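Local coordinates for SufC protein (Thermus thermophilus, PDB 2D2E) that probably binds and hydrolyses ATP as the cytoplasmic ABC-type ATPase of the Suf iron-sulfur cluster assembly system, at residues 174-180 and 202-208; 186-190 and 208-212. All coordinates share one frame; numbering follows the deposited sequence. Where two conformers were deposited one is given.

Interaction 1: 174-180 and 202-208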
loop_
_atom_site.group_PDB
_atom_site.type_symbol
_atom_site.label_atom_id
_atom_site.label_comp_id
_atom_site.label_asym_id
_atom_site.label_seq_id
_atom_site.Cartn_x
_atom_site.Cartn_y
_atom_site.Cartn_z
ATOM N N LEU A 174 -15.071 -3.220 7.105
ATOM C CA LEU A 174 -15.023 -4.473 7.858
ATOM C C LEU A 174 -15.351 -5.693 7.000
ATOM O O LEU A 174 -15.853 -6.706 7.515
ATOM C CB LEU A 174 -15.970 -4.405 9.068
ATOM C CG LEU A 174 -15.545 -3.364 10.112
ATOM C CD1 LEU A 174 -16.559 -3.339 11.276
ATOM C CD2 LEU A 174 -14.136 -3.719 10.628
ATOM N N ASP A 175 -15.080 -5.603 5.696
ATOM C CA ASP A 175 -15.318 -6.729 4.763
ATOM C C ASP A 175 -14.170 -7.707 5.054
ATOM O O ASP A 175 -13.076 -7.585 4.492
ATOM C CB ASP A 175 -15.263 -6.214 3.320
ATOM C CG ASP A 175 -15.401 -7.314 2.277
ATOM O OD1 ASP A 175 -15.284 -8.508 2.610
ATOM O OD2 ASP A 175 -15.613 -6.957 1.098
ATOM N N ILE A 176 -14.422 -8.683 5.929
ATOM C CA ILE A 176 -13.377 -9.613 6.338
ATOM C C ILE A 176 -12.681 -10.354 5.187
ATOM O O ILE A 176 -11.459 -10.528 5.201
ATOM C CB ILE A 176 -13.914 -10.630 7.395
ATOM C CG1 ILE A 176 -14.515 -9.881 8.599
ATOM C CG2 ILE A 176 -12.788 -11.566 7.847
ATOM C CD1 ILE A 176 -13.601 -8.816 9.254
ATOM N N ASP A 177 -13.444 -10.791 4.189
ATOM C CA ASP A 177 -12.813 -11.486 3.078
ATOM C C ASP A 177 -11.770 -10.610 2.401
ATOM O O ASP A 177 -10.671 -11.074 2.106
ATOM C CB ASP A 177 -13.839 -11.933 2.038
ATOM C CG ASP A 177 -13.180 -12.404 0.749
ATOM O OD1 ASP A 177 -13.146 -11.626 -0.226
ATOM O OD2 ASP A 177 -12.680 -13.547 0.719
ATOM N N ALA A 178 -12.115 -9.348 2.153
ATOM C CA ALA A 178 -11.194 -8.425 1.498
ATOM C C ALA A 178 -9.979 -8.126 2.357
ATOM O O ALA A 178 -8.882 -8.024 1.838
ATOM C CB ALA A 178 -11.897 -7.119 1.125
ATOM N N LEU A 179 -10.176 -7.974 3.663
ATOM C CA LEU A 179 -9.040 -7.698 4.538
ATOM C C LEU A 179 -8.114 -8.903 4.580
ATOM O O LEU A 179 -6.895 -8.746 4.585
ATOM C CB LEU A 179 -9.508 -7.383 5.961
ATOM C CG LEU A 179 -10.499 -6.213 6.056
ATOM C CD1 LEU A 179 -10.978 -6.073 7.501
ATOM C CD2 LEU A 179 -9.825 -4.921 5.579
ATOM N N LYS A 180 -8.689 -10.103 4.567
ATOM C CA LYS A 180 -7.858 -11.292 4.630
ATOM C C LYS A 180 -7.045 -11.515 3.357
ATOM O O LYS A 180 -5.934 -12.029 3.426
ATOM C CB LYS A 180 -8.708 -12.528 4.980
ATOM C CG LYS A 180 -9.047 -12.565 6.467
ATOM C CD LYS A 180 -9.632 -13.900 6.897
ATOM C CE LYS A 180 -9.730 -13.972 8.413
ATOM N NZ LYS A 180 -10.423 -15.207 8.853
ATOM N N TYR A 202 -10.212 1.211 10.652
ATOM C CA TYR A 202 -10.512 0.163 11.638
ATOM C C TYR A 202 -9.281 -0.656 11.965
ATOM O O TYR A 202 -8.426 -0.891 11.118
ATOM C CB TYR A 202 -11.558 -0.820 11.098
ATOM C CG TYR A 202 -12.910 -0.203 10.912
ATOM C CD1 TYR A 202 -13.428 0.009 9.630
ATOM C CD2 TYR A 202 -13.676 0.177 12.007
ATOM C CE1 TYR A 202 -14.679 0.580 9.445
ATOM C CE2 TYR A 202 -14.940 0.764 11.829
ATOM C CZ TYR A 202 -15.429 0.956 10.547
ATOM O OH TYR A 202 -16.676 1.510 10.364
ATOM N N GLN A 203 -9.214 -1.131 13.198
ATOM C CA GLN A 203 -8.107 -1.969 13.631
ATOM C C GLN A 203 -8.191 -3.406 13.075
ATOM O O GLN A 203 -7.183 -4.098 13.015
ATOM C CB GLN A 203 -8.121 -2.067 15.170
ATOM C CG GLN A 203 -7.006 -2.933 15.785
ATOM C CD GLN A 203 -7.352 -4.421 15.951
ATOM O OE1 GLN A 203 -8.490 -4.846 15.776
ATOM N NE2 GLN A 203 -6.351 -5.200 16.291
ATOM N N ARG A 204 -9.390 -3.830 12.668
ATOM C CA ARG A 204 -9.619 -5.209 12.208
ATOM C C ARG A 204 -8.519 -5.902 11.416
ATOM O O ARG A 204 -8.083 -6.990 11.786
ATOM C CB ARG A 204 -10.928 -5.308 11.413
ATOM C CG ARG A 204 -11.417 -6.755 11.212
ATOM C CD ARG A 204 -11.661 -7.453 12.559
ATOM N NE ARG A 204 -12.477 -6.619 13.443
ATOM C CZ ARG A 204 -13.795 -6.472 13.344
ATOM N NH1 ARG A 204 -14.473 -7.121 12.406
ATOM N NH2 ARG A 204 -14.430 -5.645 14.165
ATOM N N ILE A 205 -8.070 -5.291 10.328
ATOM C CA ILE A 205 -7.042 -5.940 9.510
ATOM C C ILE A 205 -5.752 -6.268 10.254
ATOM O O ILE A 205 -5.007 -7.189 9.859
ATOM C CB ILE A 205 -6.753 -5.094 8.232
ATOM C CG1 ILE A 205 -5.962 -5.932 7.208
ATOM C CG2 ILE A 205 -5.984 -3.816 8.598
ATOM C CD1 ILE A 205 -5.807 -5.231 5.847
ATOM N N LEU A 206 -5.491 -5.535 11.332
ATOM C CA LEU A 206 -4.261 -5.726 12.080
ATOM C C LEU A 206 -4.247 -6.987 12.924
ATOM O O LEU A 206 -3.228 -7.326 13.543
ATOM C CB LEU A 206 -3.956 -4.466 12.902
ATOM C CG LEU A 206 -3.882 -3.227 12.006
ATOM C CD1 LEU A 206 -3.603 -1.983 12.856
ATOM C CD2 LEU A 206 -2.790 -3.389 10.953
ATOM N N ASN A 207 -5.379 -7.680 12.946
ATOM C CA ASN A 207 -5.450 -8.964 13.640
ATOM C C ASN A 207 -4.936 -10.016 12.647
ATOM O O ASN A 207 -4.540 -11.124 13.050
ATOM C CB ASN A 207 -6.884 -9.277 14.038
ATOM C CG ASN A 207 -7.385 -8.361 15.131
ATOM O OD1 ASN A 207 -6.750 -8.229 16.178
ATOM N ND2 ASN A 207 -8.512 -7.715 14.893
ATOM N N TYR A 208 -4.931 -9.668 11.351
ATOM C CA TYR A 208 -4.445 -10.588 10.319
ATOM C C TYR A 208 -3.030 -10.218 9.867
ATOM O O TYR A 208 -2.264 -11.085 9.473
ATOM C CB TYR A 208 -5.376 -10.633 9.070
ATOM C CG TYR A 208 -6.835 -10.651 9.405
ATOM C CD1 TYR A 208 -7.701 -9.693 8.889
ATOM C CD2 TYR A 208 -7.359 -11.604 10.291
ATOM C CE1 TYR A 208 -9.055 -9.664 9.260
ATOM C CE2 TYR A 208 -8.713 -11.586 10.658
ATOM C CZ TYR A 208 -9.549 -10.611 10.142
ATOM O OH TYR A 208 -10.881 -10.569 10.522
#
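Tyr208 lays its ring against the first turns of helix 176-189, and Leu179 and Lys180 meet it from two directions. Leu179 CB approaches the ring edge, 4.0 Å from Tyr208 CE1, and is equally close to Ile205 CG1. This inner side is the tightly packed part: Leu179 and Ile205 are buried, and Ile205 also packs on Glu169 and Thr200, in the loops just after strands 164-168 and 195-199.

Toward solvent the partners are the exposed Lys180 and Leu174 and the partly exposed Ile176 and Arg204. Lys180 CG sits over the middle of one face of the Tyr208 ring, 3.9 Å from the centroid and 8° off the normal, a CH-pi contact. With its chain extended beyond CG, Lys180 continues across that face until CE lies 3.4 Å from Tyr208 CE2. The backbone O of Arg204 stands above the other face, toward the rim. Tyr208 OH reaches Ile176, 3.4 Å from CG2. Leu174 has CG anti to its carbonyl carbon (chi1 -65°), which sets CG over the centre of the Tyr202 ring for a second CH-pi contact. In the conformer given, Leu174 CD2 lies over one face of the Arg204 guanidinium and Ile176 CD1 at its edge; Arg204 was deposited in two conformers, so this is less certain.

By sequence, 174-180 runs from the D-loop into its helix and 202-208 follows the H-loop, as in other ABC ATPases; Tyr202 is about 9 Å, side chain to side chain, from the ADP-binding Lys42. A serine in place of Tyr208 would probably strip Lys180 of the surface it runs along and leave a gap beside Leu179. The segments share no hydrogen bond, so the loop is probably held to the helix by shape fit and burial rather than by directional bonds.

Interaction 2: 186-190 and 208-212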
loop_
_atom_site.group_PDB
_atom_site.type_symbol
_atom_site.label_atom_id
_atom_site.label_comp_id
_atom_site.label_asym_id
_atom_site.label_seq_id
_atom_site.Cartn_x
_atom_site.Cartn_y
_atom_site.Cartn_z
ATOM N N VAL A 186 0.329 -9.409 2.049
ATOM C CA VAL A 186 1.365 -8.721 2.812
ATOM C C VAL A 186 2.197 -9.715 3.626
ATOM O O VAL A 186 3.411 -9.603 3.673
ATOM C CB VAL A 186 0.747 -7.619 3.712
ATOM C CG1 VAL A 186 1.816 -7.018 4.635
ATOM C CG2 VAL A 186 0.172 -6.516 2.826
ATOM N N ASN A 187 1.564 -10.704 4.237
ATOM C CA ASN A 187 2.328 -11.671 5.031
ATOM C C ASN A 187 3.249 -12.513 4.133
ATOM O O ASN A 187 4.344 -12.900 4.544
ATOM C CB ASN A 187 1.376 -12.553 5.845
ATOM C CG ASN A 187 0.767 -11.810 7.038
ATOM O OD1 ASN A 187 1.447 -11.027 7.704
ATOM N ND2 ASN A 187 -0.513 -12.071 7.317
ATOM N N ALA A 188 2.821 -12.779 2.903
ATOM C CA ALA A 188 3.647 -13.559 1.985
ATOM C C ALA A 188 4.889 -12.773 1.510
ATOM O O ALA A 188 5.918 -13.360 1.181
ATOM C CB ALA A 188 2.814 -14.003 0.800
ATOM N N MET A 189 4.790 -11.449 1.485
ATOM C CA MET A 189 5.900 -10.586 1.078
ATOM C C MET A 189 6.865 -10.250 2.206
ATOM O O MET A 189 7.963 -9.751 1.933
ATOM C CB MET A 189 5.374 -9.244 0.520
ATOM C CG MET A 189 4.683 -9.366 -0.831
ATOM S SD MET A 189 5.850 -9.869 -2.114
ATOM C CE MET A 189 6.800 -8.371 -2.400
ATOM N N ARG A 190 6.454 -10.481 3.458
ATOM C CA ARG A 190 7.306 -10.141 4.603
ATOM C C ARG A 190 8.695 -10.713 4.449
ATOM O O ARG A 190 8.866 -11.900 4.162
ATOM C CB ARG A 190 6.729 -10.663 5.908
ATOM C CG ARG A 190 5.592 -9.896 6.451
ATOM C CD ARG A 190 5.364 -10.375 7.873
ATOM N NE ARG A 190 4.087 -9.943 8.409
ATOM C CZ ARG A 190 3.945 -9.037 9.367
ATOM N NH1 ARG A 190 5.006 -8.452 9.911
ATOM N NH2 ARG A 190 2.735 -8.731 9.785
ATOM N N TYR A 208 -4.931 -9.668 11.351
ATOM C CA TYR A 208 -4.445 -10.588 10.319
ATOM C C TYR A 208 -3.030 -10.218 9.867
ATOM O O TYR A 208 -2.264 -11.085 9.473
ATOM C CB TYR A 208 -5.376 -10.633 9.070
ATOM C CG TYR A 208 -6.835 -10.651 9.405
ATOM C CD1 TYR A 208 -7.701 -9.693 8.889
ATOM C CD2 TYR A 208 -7.359 -11.604 10.291
ATOM C CE1 TYR A 208 -9.055 -9.664 9.260
ATOM C CE2 TYR A 208 -8.713 -11.586 10.658
ATOM C CZ TYR A 208 -9.549 -10.611 10.142
ATOM O OH TYR A 208 -10.881 -10.569 10.522
ATOM N N ILE A 209 -2.698 -8.926 9.941
ATOM C CA ILE A 209 -1.364 -8.437 9.583
ATOM C C ILE A 209 -0.839 -7.791 10.857
ATOM O O ILE A 209 -1.187 -6.650 11.144
ATOM C CB ILE A 209 -1.389 -7.307 8.504
ATOM C CG1 ILE A 209 -2.193 -7.733 7.283
ATOM C CG2 ILE A 209 0.041 -6.962 8.098
ATOM C CD1 ILE A 209 -2.278 -6.664 6.162
ATOM N N GLN A 210 -0.009 -8.496 11.614
ATOM C CA GLN A 210 0.521 -7.922 12.842
ATOM C C GLN A 210 1.568 -6.841 12.500
ATOM O O GLN A 210 2.586 -7.136 11.880
ATOM C CB GLN A 210 1.164 -9.019 13.678
ATOM C CG GLN A 210 1.879 -8.467 14.897
ATOM C CD GLN A 210 2.033 -9.484 16.011
ATOM O OE1 GLN A 210 1.343 -10.504 16.031
ATOM N NE2 GLN A 210 2.913 -9.222 16.960
ATOM N N PRO A 211 1.335 -5.583 12.909
ATOM C CA PRO A 211 2.290 -4.515 12.609
ATOM C C PRO A 211 3.437 -4.401 13.621
ATOM O O PRO A 211 3.258 -4.679 14.816
ATOM C CB PRO A 211 1.419 -3.258 12.619
ATOM C CG PRO A 211 0.421 -3.568 13.726
ATOM C CD PRO A 211 0.075 -5.044 13.467
ATOM N N ASP A 212 4.602 -4.015 13.127
ATOM C CA ASP A 212 5.766 -3.800 13.980
ATOM C C ASP A 212 5.616 -2.462 14.688
ATOM O O ASP A 212 6.142 -2.261 15.789
ATOM C CB ASP A 212 7.035 -3.792 13.135
ATOM C CG ASP A 212 7.274 -5.114 12.481
ATOM O OD1 ASP A 212 7.458 -6.120 13.214
ATOM O OD2 ASP A 212 7.258 -5.168 11.246
HETATM O O HOH W 1 0.950 -11.059 10.693
HETATM O O HOH W 2 8.214 -7.750 9.936
#
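Asn187, in the last turn of helix 176-189, and Arg190, just past its end, reach over to backbone carbonyls of 208-212. Asn187 ND2 gives a hydrogen bond of 2.9 Å to Tyr208 O, which lies in the plane of the amide. The other end of that amide is taken too: OD1 accepts from Arg190 NE, also at 2.9 Å and in the carbonyl plane. Both ends thus fix which way the amide is flipped, and the NE bond holds the guanidinium, with Asn187 OD1 in its plane, in a set orientation. Arg190 NH2 then donates to Gln210 O at 2.6 Å, nearly straight at 169°, while NH1 adds only a weak bond to the same oxygen. The Arg190 chain, extended from CG to NE, is what carries the head group that far.

Helix 176-189 is the crossover of a right-handed beta-alpha-beta unit between parallel strands 164-168 and 195-199 of the P-loop NTPase core, and 208-212 leads into strand 213-218 of the same sheet.

Water extends the polar network. Water 1 accepts from Gln210 N at 2.9 Å and lies close to Asn187 OD1; water 2 donates to Asp212 OD2 and takes a weak bond from Arg190 NH1. Asp212 OD2, whose main partner is Val31 N, remains 4.2 Å from Arg190 NH1, too long for a salt bridge.

The apolar part is buried: Val186 CG1 meets Ile209 CG2 at 3.9 Å, and both side chains rest on Val31.

Overall arrangement
Both contacts pin the connection between strands 195-199 and 213-218 to helix 176-189, interaction 1 at the helix start and interaction 2 at its end. Tyr208 belongs to both, its ring to the first and its carbonyl to the second, and Leu206 O packs on Pro211 where they meet. Each has a buried apolar side and an exposed one, but the chemistry differs. Interaction 1, nearer the nucleotide site, rests on aliphatic and aromatic surfaces; interaction 2, away from the annotated sites, has the smaller buried area and relies on side chains, and one water, that bond to backbone groups of the irregular segment entering the sheet.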